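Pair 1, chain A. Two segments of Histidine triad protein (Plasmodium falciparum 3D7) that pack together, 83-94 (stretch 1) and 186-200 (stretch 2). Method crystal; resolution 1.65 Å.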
# COMPACT_ATOMS: atom_id res chain seq x y z
N ASN A 83 -7.07 -3.70 -1.87
CA ASN A 83 -7.85 -3.18 -3.02
C ASN A 83 -9.32 -3.66 -2.91
O ASN A 83 -10.23 -2.84 -3.02
CB ASN A 83 -7.21 -3.63 -4.33
CG ASN A 83 -7.75 -2.87 -5.50
OD1 ASN A 83 -8.71 -3.29 -6.13
ND2 ASN A 83 -7.10 -1.79 -5.85
N PHE A 84 -9.52 -4.96 -2.62
CA PHE A 84 -10.84 -5.58 -2.43
C PHE A 84 -11.59 -4.86 -1.31
O PHE A 84 -12.77 -4.54 -1.46
CB PHE A 84 -10.70 -7.07 -2.12
CG PHE A 84 -12.02 -7.76 -1.81
CD1 PHE A 84 -12.93 -8.06 -2.83
CD2 PHE A 84 -12.39 -8.02 -0.49
CE1 PHE A 84 -14.15 -8.68 -2.54
CE2 PHE A 84 -13.64 -8.60 -0.20
CZ PHE A 84 -14.49 -8.95 -1.23
N MET A 85 -10.91 -4.60 -0.14
CA MET A 85 -11.57 -3.94 0.98
C MET A 85 -11.91 -2.48 0.72
O MET A 85 -12.93 -2.03 1.21
CB MET A 85 -10.77 -4.10 2.29
CG MET A 85 -10.80 -5.53 2.83
SD MET A 85 -12.49 -6.26 3.00
CE MET A 85 -13.29 -5.07 3.85
N CYS A 86 -11.12 -1.76 -0.12
CA CYS A 86 -11.50 -0.40 -0.49
C CYS A 86 -12.78 -0.44 -1.30
O CYS A 86 -13.64 0.42 -1.12
CB CYS A 86 -10.39 0.31 -1.24
SG CYS A 86 -9.00 0.74 -0.19
N TYR A 87 -12.94 -1.47 -2.15
CA TYR A 87 -14.18 -1.65 -2.92
C TYR A 87 -15.37 -1.89 -1.97
O TYR A 87 -16.36 -1.16 -2.04
CB TYR A 87 -14.03 -2.80 -3.91
CG TYR A 87 -15.28 -3.09 -4.72
CD1 TYR A 87 -15.66 -2.26 -5.77
CD2 TYR A 87 -16.09 -4.18 -4.42
CE1 TYR A 87 -16.79 -2.54 -6.54
CE2 TYR A 87 -17.25 -4.44 -5.16
CZ TYR A 87 -17.58 -3.63 -6.23
OH TYR A 87 -18.70 -3.91 -6.98
N ILE A 88 -15.24 -2.84 -1.03
CA ILE A 88 -16.30 -3.15 -0.06
C ILE A 88 -16.66 -1.95 0.79
O ILE A 88 -17.84 -1.61 0.90
CB ILE A 88 -15.86 -4.37 0.83
CG1 ILE A 88 -15.69 -5.67 -0.01
CG2 ILE A 88 -16.84 -4.56 2.01
CD1 ILE A 88 -16.97 -6.17 -0.86
N MET A 89 -15.65 -1.31 1.43
CA MET A 89 -15.87 -0.16 2.30
C MET A 89 -16.48 1.01 1.54
O MET A 89 -17.26 1.77 2.11
CB MET A 89 -14.60 0.26 3.06
CG MET A 89 -13.98 -0.86 3.91
SD MET A 89 -15.10 -1.57 5.16
CE MET A 89 -15.08 -0.33 6.34
N GLY A 90 -16.10 1.13 0.26
CA GLY A 90 -16.62 2.16 -0.63
C GLY A 90 -18.11 2.01 -0.77
O GLY A 90 -18.85 2.98 -0.57
N ASN A 91 -18.56 0.77 -1.02
CA ASN A 91 -19.98 0.43 -1.13
C ASN A 91 -20.73 0.58 0.20
O ASN A 91 -21.86 1.08 0.18
CB ASN A 91 -20.14 -0.96 -1.70
CG ASN A 91 -19.67 -1.11 -3.13
OD1 ASN A 91 -19.39 -0.14 -3.84
ND2 ASN A 91 -19.57 -2.35 -3.60
N LEU A 92 -20.11 0.20 1.34
CA LEU A 92 -20.74 0.29 2.67
C LEU A 92 -20.82 1.68 3.29
O LEU A 92 -21.83 2.01 3.92
CB LEU A 92 -20.06 -0.67 3.68
CG LEU A 92 -20.27 -2.16 3.48
CD1 LEU A 92 -19.38 -2.93 4.44
CD2 LEU A 92 -21.75 -2.55 3.73
N PHE A 93 -19.75 2.49 3.18
CA PHE A 93 -19.66 3.81 3.77
C PHE A 93 -20.02 4.94 2.79
O PHE A 93 -19.97 6.10 3.16
CB PHE A 93 -18.27 4.02 4.43
CG PHE A 93 -18.21 3.30 5.76
CD1 PHE A 93 -18.00 1.92 5.81
CD2 PHE A 93 -18.48 3.97 6.94
CE1 PHE A 93 -18.04 1.24 7.04
CE2 PHE A 93 -18.52 3.29 8.16
CZ PHE A 93 -18.29 1.92 8.20
N ASN A 94 -20.45 4.58 1.58
CA ASN A 94 -20.85 5.48 0.48
C ASN A 94 -19.77 6.53 0.20
O ASN A 94 -19.95 7.74 0.41
CB ASN A 94 -22.25 6.07 0.73
CG ASN A 94 -23.30 4.99 0.89
OD1 ASN A 94 -23.41 4.06 0.08
ND2 ASN A 94 -24.05 5.05 1.98
N GLU A 186 -20.67 -5.61 15.80
CA GLU A 186 -21.71 -5.09 14.91
C GLU A 186 -21.10 -4.61 13.59
O GLU A 186 -21.58 -4.98 12.51
CB GLU A 186 -22.50 -3.97 15.60
CG GLU A 186 -23.55 -3.28 14.73
CD GLU A 186 -24.40 -2.22 15.41
OE1 GLU A 186 -23.93 -1.60 16.39
OE2 GLU A 186 -25.54 -2.00 14.94
N GLU A 187 -19.99 -3.84 13.67
CA GLU A 187 -19.30 -3.34 12.48
C GLU A 187 -18.70 -4.49 11.67
O GLU A 187 -18.88 -4.52 10.45
CB GLU A 187 -18.24 -2.29 12.81
CG GLU A 187 -17.74 -1.61 11.54
CD GLU A 187 -16.86 -0.38 11.68
OE1 GLU A 187 -17.24 0.54 12.44
OE2 GLU A 187 -15.85 -0.30 10.94
N ALA A 188 -18.01 -5.43 12.33
CA ALA A 188 -17.44 -6.56 11.60
C ALA A 188 -18.53 -7.38 10.94
O ALA A 188 -18.32 -7.90 9.86
CB ALA A 188 -16.60 -7.44 12.51
N ASN A 189 -19.69 -7.54 11.61
CA ASN A 189 -20.80 -8.33 11.07
C ASN A 189 -21.38 -7.71 9.82
O ASN A 189 -21.64 -8.42 8.86
CB ASN A 189 -21.86 -8.58 12.15
CG ASN A 189 -22.80 -9.70 11.81
OD1 ASN A 189 -23.96 -9.49 11.46
ND2 ASN A 189 -22.30 -10.93 11.87
N LEU A 190 -21.52 -6.39 9.80
CA LEU A 190 -22.02 -5.65 8.65
C LEU A 190 -21.09 -5.88 7.44
O LEU A 190 -21.56 -6.17 6.33
CB LEU A 190 -22.11 -4.16 9.00
CG LEU A 190 -22.50 -3.21 7.86
CD1 LEU A 190 -24.03 -3.06 7.77
CD2 LEU A 190 -21.85 -1.84 8.06
N ILE A 191 -19.76 -5.83 7.67
CA ILE A 191 -18.79 -6.04 6.60
C ILE A 191 -18.80 -7.44 6.09
O ILE A 191 -18.94 -7.64 4.90
CB ILE A 191 -17.37 -5.59 7.03
CG1 ILE A 191 -17.38 -4.09 7.40
CG2 ILE A 191 -16.36 -5.92 5.93
CD1 ILE A 191 -16.14 -3.60 8.14
N LYS A 192 -18.73 -8.43 7.00
CA LYS A 192 -18.76 -9.84 6.67
C LYS A 192 -20.05 -10.19 5.91
O LYS A 192 -19.99 -10.91 4.92
CB LYS A 192 -18.77 -10.64 7.99
CG LYS A 192 -17.67 -11.62 8.20
CD LYS A 192 -17.91 -12.45 9.48
CE LYS A 192 -18.49 -11.65 10.65
NZ LYS A 192 -18.75 -12.50 11.86
N SER A 193 -21.21 -9.67 6.38
CA SER A 193 -22.52 -9.94 5.76
C SER A 193 -22.58 -9.47 4.33
O SER A 193 -23.06 -10.20 3.46
CB SER A 193 -23.65 -9.31 6.56
OG SER A 193 -23.71 -9.89 7.86
N TYR A 194 -22.02 -8.27 4.07
CA TYR A 194 -21.95 -7.69 2.73
C TYR A 194 -21.06 -8.50 1.81
O TYR A 194 -21.46 -8.79 0.70
CB TYR A 194 -21.54 -6.23 2.80
CG TYR A 194 -21.64 -5.54 1.46
CD1 TYR A 194 -22.86 -5.06 0.98
CD2 TYR A 194 -20.52 -5.40 0.64
CE1 TYR A 194 -22.97 -4.47 -0.28
CE2 TYR A 194 -20.61 -4.80 -0.62
CZ TYR A 194 -21.84 -4.34 -1.07
OH TYR A 194 -21.92 -3.75 -2.30
N ILE A 195 -19.84 -8.91 2.27
CA ILE A 195 -18.97 -9.73 1.47
C ILE A 195 -19.71 -11.01 1.07
O ILE A 195 -19.73 -11.36 -0.10
CB ILE A 195 -17.60 -10.00 2.21
CG1 ILE A 195 -16.85 -8.69 2.44
CG2 ILE A 195 -16.76 -11.01 1.44
CD1 ILE A 195 -15.61 -8.75 3.48
N ASN A 196 -20.34 -11.69 2.05
CA ASN A 196 -21.08 -12.93 1.82
C ASN A 196 -22.21 -12.78 0.79
O ASN A 196 -22.33 -13.61 -0.12
CB ASN A 196 -21.63 -13.44 3.15
CG ASN A 196 -20.55 -14.00 4.05
OD1 ASN A 196 -19.44 -14.31 3.61
ND2 ASN A 196 -20.88 -14.19 5.32
N GLU A 197 -22.97 -11.72 0.91
CA GLU A 197 -24.11 -11.44 0.03
C GLU A 197 -23.68 -11.26 -1.44
O GLU A 197 -24.29 -11.84 -2.34
CB GLU A 197 -24.86 -10.20 0.55
CG GLU A 197 -26.09 -9.81 -0.25
CD GLU A 197 -26.90 -8.66 0.31
OE1 GLU A 197 -26.54 -7.49 0.07
OE2 GLU A 197 -27.93 -8.94 0.97
N LYS A 198 -22.58 -10.51 -1.67
CA LYS A 198 -22.10 -10.20 -3.01
C LYS A 198 -21.17 -11.22 -3.61
O LYS A 198 -21.04 -11.26 -4.84
CB LYS A 198 -21.44 -8.81 -3.01
CG LYS A 198 -22.35 -7.67 -2.58
CD LYS A 198 -23.53 -7.47 -3.55
CE LYS A 198 -24.42 -6.33 -3.13
NZ LYS A 198 -25.64 -6.27 -3.97
N PHE A 199 -20.50 -12.03 -2.79
CA PHE A 199 -19.46 -12.91 -3.30
C PHE A 199 -19.57 -14.39 -2.99
O PHE A 199 -18.66 -15.14 -3.33
CB PHE A 199 -18.09 -12.37 -2.84
CG PHE A 199 -17.80 -11.06 -3.52
CD1 PHE A 199 -17.47 -11.01 -4.88
CD2 PHE A 199 -17.99 -9.86 -2.85
CE1 PHE A 199 -17.26 -9.79 -5.52
CE2 PHE A 199 -17.81 -8.63 -3.50
CZ PHE A 199 -17.46 -8.60 -4.83
N SER A 200 -20.71 -14.81 -2.42
CA SER A 200 -21.11 -16.19 -2.08
C SER A 200 -20.66 -16.64 -0.74
O SER A 200 -21.42 -16.42 0.19
CB SER A 200 -20.77 -17.21 -3.17
OG SER A 200 -21.87 -17.40 -4.04

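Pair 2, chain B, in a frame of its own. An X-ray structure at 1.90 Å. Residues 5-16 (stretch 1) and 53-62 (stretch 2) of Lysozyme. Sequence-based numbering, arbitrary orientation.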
# COMPACT_ATOMS: atom_id res chain seq x y z
N LYS B 5 6.47 -12.22 -4.31
CA LYS B 5 7.08 -10.93 -4.65
C LYS B 5 6.04 -10.05 -5.34
O LYS B 5 5.19 -10.55 -6.11
CB LYS B 5 8.29 -11.16 -5.57
CG LYS B 5 9.41 -12.01 -4.98
CD LYS B 5 10.32 -12.63 -6.02
CE LYS B 5 10.87 -13.98 -5.60
NZ LYS B 5 11.37 -14.78 -6.75
N ILE B 6 6.12 -8.73 -5.10
CA ILE B 6 5.18 -7.81 -5.74
C ILE B 6 5.57 -7.74 -7.22
O ILE B 6 6.74 -7.58 -7.54
CB ILE B 6 5.14 -6.42 -5.07
CG1 ILE B 6 4.05 -5.55 -5.69
CG2 ILE B 6 6.48 -5.70 -5.09
CD1 ILE B 6 3.62 -4.42 -4.83
N SER B 7 4.58 -7.89 -8.10
CA SER B 7 4.81 -7.85 -9.54
C SER B 7 5.02 -6.41 -9.99
O SER B 7 4.76 -5.46 -9.25
CB SER B 7 3.68 -8.49 -10.29
OG SER B 7 2.56 -7.62 -10.33
N ARG B 8 5.45 -6.25 -11.24
CA ARG B 8 5.58 -4.95 -11.84
C ARG B 8 4.21 -4.25 -11.88
O ARG B 8 4.11 -3.06 -11.61
CB ARG B 8 6.19 -5.07 -13.24
CG ARG B 8 6.44 -3.74 -13.93
CD ARG B 8 7.26 -3.93 -15.20
NE ARG B 8 7.04 -2.87 -16.17
CZ ARG B 8 7.67 -2.78 -17.34
NH1 ARG B 8 8.68 -3.60 -17.60
NH2 ARG B 8 7.29 -1.89 -18.24
N ALA B 9 3.16 -4.99 -12.23
CA ALA B 9 1.79 -4.42 -12.28
C ALA B 9 1.39 -3.88 -10.90
O ALA B 9 0.74 -2.83 -10.80
CB ALA B 9 0.81 -5.46 -12.76
N GLY B 10 1.75 -4.62 -9.85
CA GLY B 10 1.48 -4.27 -8.45
C GLY B 10 2.17 -2.98 -8.06
O GLY B 10 1.60 -2.09 -7.43
N VAL B 11 3.44 -2.85 -8.46
CA VAL B 11 4.19 -1.62 -8.23
C VAL B 11 3.51 -0.46 -8.95
O VAL B 11 3.34 0.60 -8.38
CB VAL B 11 5.67 -1.77 -8.64
CG1 VAL B 11 6.38 -0.44 -8.57
CG2 VAL B 11 6.36 -2.82 -7.76
N GLU B 12 3.09 -0.66 -10.20
CA GLU B 12 2.47 0.43 -10.99
C GLU B 12 1.14 0.87 -10.33
O GLU B 12 0.83 2.05 -10.28
CB GLU B 12 2.21 0.01 -12.44
CG GLU B 12 3.46 -0.28 -13.25
CD GLU B 12 4.59 0.73 -13.13
OE1 GLU B 12 4.31 1.95 -13.24
OE2 GLU B 12 5.75 0.29 -12.94
N LEU B 13 0.36 -0.09 -9.83
CA LEU B 13 -0.87 0.25 -9.12
C LEU B 13 -0.56 1.19 -7.94
O LEU B 13 -1.16 2.24 -7.76
CB LEU B 13 -1.54 -1.04 -8.63
CG LEU B 13 -2.79 -0.79 -7.78
CD1 LEU B 13 -3.88 -0.20 -8.64
CD2 LEU B 13 -3.28 -2.05 -7.08
N ILE B 14 0.43 0.81 -7.14
CA ILE B 14 0.78 1.55 -5.95
C ILE B 14 1.25 2.96 -6.33
O ILE B 14 0.83 3.95 -5.73
CB ILE B 14 1.82 0.76 -5.13
CG1 ILE B 14 1.12 -0.45 -4.50
CG2 ILE B 14 2.51 1.64 -4.10
CD1 ILE B 14 2.03 -1.39 -3.74
N LYS B 15 2.08 3.03 -7.37
CA LYS B 15 2.62 4.29 -7.84
C LYS B 15 1.48 5.20 -8.33
O LYS B 15 1.60 6.42 -8.29
CB LYS B 15 3.62 3.96 -8.94
CG LYS B 15 4.49 5.10 -9.44
CD LYS B 15 5.32 4.67 -10.63
CE LYS B 15 6.24 3.52 -10.28
NZ LYS B 15 7.13 3.17 -11.41
N SER B 16 0.40 4.61 -8.84
CA SER B 16 -0.68 5.36 -9.47
C SER B 16 -1.41 6.21 -8.43
O SER B 16 -2.04 7.18 -8.79
CB SER B 16 -1.64 4.43 -10.20
OG SER B 16 -2.41 3.67 -9.27
N ALA B 53 12.93 6.84 -8.57
CA ALA B 53 11.78 6.86 -7.66
C ALA B 53 11.16 5.45 -7.58
O ALA B 53 10.74 5.03 -6.52
CB ALA B 53 10.78 7.89 -8.10
N ASP B 54 11.15 4.73 -8.71
CA ASP B 54 10.67 3.33 -8.77
C ASP B 54 11.51 2.47 -7.83
O ASP B 54 10.98 1.69 -7.06
CB ASP B 54 10.70 2.77 -10.19
CG ASP B 54 10.12 1.37 -10.29
OD1 ASP B 54 10.87 0.42 -10.09
OD2 ASP B 54 8.91 1.25 -10.55
N ALA B 55 12.84 2.63 -7.91
CA ALA B 55 13.75 1.86 -7.09
C ALA B 55 13.47 2.12 -5.61
O ALA B 55 13.36 1.19 -4.85
CB ALA B 55 15.18 2.16 -7.45
N LEU B 56 13.33 3.40 -5.23
CA LEU B 56 13.10 3.77 -3.84
C LEU B 56 11.75 3.25 -3.34
O LEU B 56 11.63 2.84 -2.19
CB LEU B 56 13.20 5.29 -3.71
CG LEU B 56 14.57 5.89 -4.04
CD1 LEU B 56 14.50 7.39 -4.11
CD2 LEU B 56 15.62 5.46 -3.02
N LEU B 57 10.73 3.29 -4.19
CA LEU B 57 9.41 2.78 -3.81
C LEU B 57 9.55 1.27 -3.52
O LEU B 57 9.02 0.79 -2.53
CB LEU B 57 8.38 3.10 -4.90
CG LEU B 57 7.01 2.43 -4.75
CD1 LEU B 57 6.34 2.82 -3.43
CD2 LEU B 57 6.11 2.76 -5.92
N ARG B 58 10.32 0.55 -4.34
CA ARG B 58 10.49 -0.90 -4.12
C ARG B 58 11.21 -1.14 -2.80
O ARG B 58 10.93 -2.11 -2.12
CB ARG B 58 11.19 -1.56 -5.32
CG ARG B 58 10.33 -1.59 -6.58
CD ARG B 58 11.12 -1.86 -7.85
NE ARG B 58 10.26 -2.03 -9.01
CZ ARG B 58 9.73 -3.20 -9.38
NH1 ARG B 58 9.96 -4.27 -8.65
NH2 ARG B 58 8.99 -3.28 -10.47
N PHE B 59 12.12 -0.23 -2.40
CA PHE B 59 12.73 -0.34 -1.05
C PHE B 59 11.67 -0.20 0.03
O PHE B 59 11.60 -0.96 0.95
CB PHE B 59 13.80 0.72 -0.81
CG PHE B 59 15.05 0.60 -1.65
CD1 PHE B 59 15.43 -0.60 -2.23
CD2 PHE B 59 15.87 1.71 -1.82
CE1 PHE B 59 16.58 -0.69 -3.00
CE2 PHE B 59 17.03 1.62 -2.58
CZ PHE B 59 17.39 0.42 -3.15
N ASP B 60 10.80 0.81 -0.11
CA ASP B 60 9.78 1.11 0.89
C ASP B 60 8.78 -0.07 0.97
O ASP B 60 8.13 -0.27 1.98
CB ASP B 60 9.12 2.46 0.58
CG ASP B 60 10.04 3.65 0.84
OD1 ASP B 60 10.91 3.54 1.72
OD2 ASP B 60 9.91 4.67 0.12
N LEU B 61 8.61 -0.80 -0.13
CA LEU B 61 7.63 -1.90 -0.16
C LEU B 61 8.19 -3.20 0.43
O LEU B 61 7.42 -4.06 0.77
CB LEU B 61 7.17 -2.13 -1.60
CG LEU B 61 6.29 -1.03 -2.17
CD1 LEU B 61 6.01 -1.29 -3.65
CD2 LEU B 61 5.01 -0.92 -1.38
N LEU B 62 9.52 -3.32 0.59
CA LEU B 62 10.16 -4.56 1.06
C LEU B 62 9.52 -5.03 2.36
O LEU B 62 9.15 -6.20 2.44
CB LEU B 62 11.67 -4.37 1.25
CG LEU B 62 12.50 -4.32 -0.03
CD1 LEU B 62 13.96 -3.98 0.28
CD2 LEU B 62 12.42 -5.63 -0.80
O HOH W 1 8.37 -1.05 -11.94

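Two helices cross steeply in each pair: the angle between their N-to-C directions is 106° in pair 1 and 99° in pair 2, with axes approaching to 10.6 and 11.1 Å, and 14 central residues superpose with an RMSD of 0.5 Å. The centre of both contacts is the matched position Ile A88 = Val B11, whose CA atoms fall 0.3 Å apart. Each side chain points toward the partner helix and sits as a knob among four residues: Ile A191, Tyr A194, Ile A195 and Phe A199 in pair 1, Asp B54, Leu B57, Arg B58 and Leu B61 in pair 2. The first three walls match in order (Ile A191 = Asp B54, Tyr A194 = Leu B57, Ile A195 = Arg B58), but the fourth does not, since Phe A199 superposes on Leu B62 and Leu B61 on Lys A198.

The walls differ in chemistry. Ile A191 is itself a knob among Met A85, Ile A88, Met A89 and Leu A92, with its CG1 3.8 Å from Leu A92 CD1 and its CD1 3.8 Å from Met A89 SD. At the equivalent place Asp B54 is charged, and the residues matching Leu A92 and Met A89 are polar too: Lys B15 NZ donates to Asp B54 OD2 at 2.8 Å in a salt bridge, while Glu B12 OE2 lies 4.1 Å from Asp B54 OD2. Lys B15 NZ also forms a salt bridge with Glu B12 OE2 at 3.5 Å, and a water links the two carboxylates, donating to Glu B12 OE2 (3.1 Å) and Asp B54 OD2 (2.7 Å) and accepting from Arg B58 NH2 (2.7 Å). Within its own helix, Arg B58 NE also donates a hydrogen bond to Asp B54 OD1 at 2.7 Å, part of a salt bridge, and one face of the guanidinium covers Val B11, with CZ 3.8 Å from Val B11 CG2. Its counterpart Ile A195 makes purely apolar contacts, CG1 lying 4.1 Å from Ile A88 CG1.

At Tyr A194 = Leu B57, the tyrosine ring receives Leu A92 over one face, and its OH accepts a weak hydrogen bond from Asn A91 ND2 at 3.0 Å. Ile B14, matching Asn A91, instead sets CG2 4.1 Å from Leu B57 CD1 and CD1 3.8 Å from Leu B61 CD2.

Aromatic bulk extends pair 1: the edge of Phe A84 meets the face of Phe A199, centroids 5.3 Å apart. Ser B7, matching Phe A84, makes no contact across the stretches; its OG caps the helix that follows, accepting from Gly B10 N at 3.1 Å. The two stretches bury 625 Å² in pair 1, of which Phe A84 and Phe A199 supply 50 Å² each, and 425 Å² in pair 2, whose second stretch is shorter.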